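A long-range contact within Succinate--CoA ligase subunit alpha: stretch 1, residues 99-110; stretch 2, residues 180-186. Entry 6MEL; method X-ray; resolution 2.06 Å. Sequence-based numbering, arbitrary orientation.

Stretch 1 99-110: HTPVKDMMFAKQ
Stretch 2 (180-186) GDPIIGL

A helix packs its apolar flank against an irregular segment centred on Ile183, with a direct lysine hydrogen bond at one end and a water-bridged aspartate at the other. Residues 102-110 are helical, with Pro101 at the N-cap; its O accepts from Met105 N (3.3 Å). Stretch 2 has no regular structure: Ile183 (phi/psi -113/125) and Ile184 (-132/-179) are extended. CA-CA distances of 6.7 Å for Met105-Ile183 and 7.4 Å for Lys109-Gly185 set the register, so both stretches advance in roughly the same direction. Of the 411 Å² buried, Ile183 contributes 113 Å². With chi1 m and chi2 t, its CD1 lies 3.7 Å from Val102 CG1 and 3.6 Å from Met106 CB, while its CG2 sits 4.1 Å from Met105 CG; the branched side chain thus meets Val102, Met105 and Met106, and Lys109 as well. Val102 (chi1 t) also places CG2 3.8 Å from Pro182 CG. Lys109, all four chi angles t, extends past Ile183 CG2 (4.2 Å from CD) to donate from NZ to Ile184 O at 2.7 Å. Waters bridge Asp181 (chi1 m): water 1 lies 2.6 Å from Asp181 OD1 and 3.0 Å from His99 N; water 2, 2.7 Å from Asp181 OD2 and 2.9 Å from Thr100 N; water 3, 2.6 Å from Asp181 OD2 and 2.8 Å from Thr100 O.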

# COMPACT_ATOMS: atom_id res chain seq x y z
N HIS A 99 0.38 -3.38 -7.96
CA HIS A 99 -0.03 -2.06 -8.46
C HIS A 99 -1.40 -2.11 -9.14
O HIS A 99 -1.71 -1.24 -9.96
CB HIS A 99 1.07 -1.40 -9.33
CG HIS A 99 2.39 -1.27 -8.66
ND1 HIS A 99 2.53 -0.68 -7.40
CD2 HIS A 99 3.61 -1.73 -9.01
CE1 HIS A 99 3.79 -0.72 -7.03
NE2 HIS A 99 4.47 -1.41 -7.98
N THR A 100 -2.24 -3.10 -8.79
CA THR A 100 -3.63 -3.11 -9.29
C THR A 100 -4.39 -1.94 -8.68
O THR A 100 -4.36 -1.75 -7.47
CB THR A 100 -4.33 -4.44 -8.98
OG1 THR A 100 -3.57 -5.52 -9.52
CG2 THR A 100 -5.74 -4.49 -9.51
N PRO A 101 -5.09 -1.09 -9.46
CA PRO A 101 -5.94 -0.06 -8.86
C PRO A 101 -6.90 -0.65 -7.82
O PRO A 101 -7.51 -1.71 -8.05
CB PRO A 101 -6.64 0.58 -10.08
CG PRO A 101 -5.68 0.33 -11.23
CD PRO A 101 -5.12 -1.05 -10.93
N VAL A 102 -7.02 -0.02 -6.65
CA VAL A 102 -7.84 -0.57 -5.57
C VAL A 102 -9.30 -0.75 -6.04
O VAL A 102 -9.96 -1.73 -5.73
CB VAL A 102 -7.78 0.27 -4.27
CG1 VAL A 102 -8.59 -0.41 -3.17
CG2 VAL A 102 -6.33 0.43 -3.80
N LYS A 103 -9.82 0.22 -6.74
CA LYS A 103 -11.20 0.17 -7.16
C LYS A 103 -11.42 -1.08 -8.04
O LYS A 103 -12.49 -1.72 -7.96
CB LYS A 103 -11.57 1.44 -7.92
CG LYS A 103 -13.01 1.48 -8.34
CD LYS A 103 -13.35 2.72 -9.12
CE LYS A 103 -12.79 2.66 -10.51
NZ LYS A 103 -13.48 3.62 -11.38
N ASP A 104 -10.44 -1.43 -8.89
CA ASP A 104 -10.63 -2.59 -9.79
C ASP A 104 -10.73 -3.86 -8.96
O ASP A 104 -11.53 -4.75 -9.24
CB ASP A 104 -9.51 -2.74 -10.83
CG ASP A 104 -9.44 -1.67 -11.89
OD1 ASP A 104 -10.39 -0.83 -11.99
OD2 ASP A 104 -8.43 -1.69 -12.64
N MET A 105 -9.91 -3.93 -7.92
CA MET A 105 -9.93 -5.07 -7.05
C MET A 105 -11.23 -5.12 -6.24
O MET A 105 -11.80 -6.19 -6.00
CB MET A 105 -8.71 -5.01 -6.13
CG MET A 105 -8.40 -6.29 -5.50
SD MET A 105 -8.19 -7.62 -6.75
CE MET A 105 -9.01 -8.67 -5.59
N MET A 106 -11.72 -3.95 -5.83
CA MET A 106 -12.95 -3.87 -5.08
C MET A 106 -14.10 -4.52 -5.89
O MET A 106 -14.84 -5.37 -5.38
CB MET A 106 -13.31 -2.42 -4.75
CG MET A 106 -14.45 -2.25 -3.75
SD MET A 106 -14.74 -0.49 -3.31
CE MET A 106 -15.00 0.19 -4.94
N PHE A 107 -14.28 -4.07 -7.13
CA PHE A 107 -15.34 -4.59 -8.00
C PHE A 107 -15.09 -6.05 -8.39
O PHE A 107 -16.02 -6.87 -8.38
CB PHE A 107 -15.51 -3.73 -9.26
CG PHE A 107 -16.30 -2.47 -9.01
CD1 PHE A 107 -17.66 -2.54 -8.74
CD2 PHE A 107 -15.68 -1.23 -9.03
CE1 PHE A 107 -18.39 -1.39 -8.48
CE2 PHE A 107 -16.42 -0.07 -8.80
CZ PHE A 107 -17.78 -0.15 -8.56
N ALA A 108 -13.83 -6.42 -8.66
CA ALA A 108 -13.55 -7.80 -9.08
C ALA A 108 -13.81 -8.78 -7.94
O ALA A 108 -14.36 -9.85 -8.17
CB ALA A 108 -12.15 -7.95 -9.61
N LYS A 109 -13.47 -8.41 -6.71
CA LYS A 109 -13.75 -9.26 -5.58
C LYS A 109 -15.26 -9.44 -5.34
O LYS A 109 -15.68 -10.53 -4.99
CB LYS A 109 -13.09 -8.75 -4.30
CG LYS A 109 -13.31 -9.71 -3.12
CD LYS A 109 -12.33 -9.55 -2.03
CE LYS A 109 -12.59 -10.43 -0.83
NZ LYS A 109 -11.94 -9.85 0.34
N GLN A 110 -16.06 -8.37 -5.48
CA GLN A 110 -17.50 -8.50 -5.29
C GLN A 110 -18.03 -9.52 -6.31
O GLN A 110 -18.84 -10.38 -5.98
CB GLN A 110 -18.24 -7.16 -5.48
CG GLN A 110 -18.12 -6.18 -4.32
CD GLN A 110 -19.28 -5.21 -4.34
OE1 GLN A 110 -20.10 -5.21 -5.26
NE2 GLN A 110 -19.38 -4.38 -3.31
N GLY A 180 -0.17 -7.83 -0.25
CA GLY A 180 0.20 -6.58 0.42
C GLY A 180 -0.70 -5.39 0.06
O GLY A 180 -0.36 -4.25 0.36
N ASP A 181 -1.83 -5.65 -0.60
CA ASP A 181 -2.73 -4.59 -1.04
C ASP A 181 -3.83 -4.35 0.00
O ASP A 181 -4.04 -5.14 0.93
CB ASP A 181 -3.31 -4.92 -2.41
CG ASP A 181 -2.35 -4.68 -3.56
OD1 ASP A 181 -1.23 -4.21 -3.31
OD2 ASP A 181 -2.76 -4.93 -4.74
N PRO A 182 -4.54 -3.22 -0.09
CA PRO A 182 -5.57 -2.89 0.89
C PRO A 182 -6.80 -3.80 0.79
O PRO A 182 -7.43 -4.07 1.80
CB PRO A 182 -5.96 -1.44 0.55
CG PRO A 182 -4.99 -0.94 -0.50
CD PRO A 182 -4.34 -2.16 -1.09
N ILE A 183 -7.11 -4.24 -0.42
CA ILE A 183 -8.12 -5.31 -0.60
C ILE A 183 -7.42 -6.57 -1.13
O ILE A 183 -6.78 -6.51 -2.18
CB ILE A 183 -9.21 -4.86 -1.57
CG1 ILE A 183 -9.93 -3.59 -1.12
CG2 ILE A 183 -10.19 -5.99 -1.84
CD1 ILE A 183 -10.94 -3.10 -2.17
N ILE A 184 -7.60 -7.69 -0.43
CA ILE A 184 -7.06 -8.96 -0.79
C ILE A 184 -8.19 -9.97 -0.68
O ILE A 184 -9.32 -9.62 -0.40
CB ILE A 184 -5.86 -9.32 0.11
CG1 ILE A 184 -6.22 -9.27 1.60
CG2 ILE A 184 -4.65 -8.44 -0.19
CD1 ILE A 184 -5.20 -9.93 2.48
N GLY A 185 -7.87 -11.23 -0.96
CA GLY A 185 -8.86 -12.28 -0.96
C GLY A 185 -8.85 -13.04 0.35
O GLY A 185 -9.09 -12.46 1.43
N LEU A 186 -8.62 -14.35 0.26
CA LEU A 186 -8.50 -15.17 1.44
C LEU A 186 -7.44 -14.57 2.38
O LEU A 186 -6.36 -14.11 1.94
CB LEU A 186 -8.09 -16.59 1.05
CG LEU A 186 -9.08 -17.39 0.21
CD1 LEU A 186 -8.47 -18.73 -0.18
CD2 LEU A 186 -10.39 -17.61 0.93
O HOH W 1 -0.32 -2.65 -5.13
O HOH W 2 -1.92 -5.51 -7.19
O HOH W 3 -4.95 -3.64 -5.44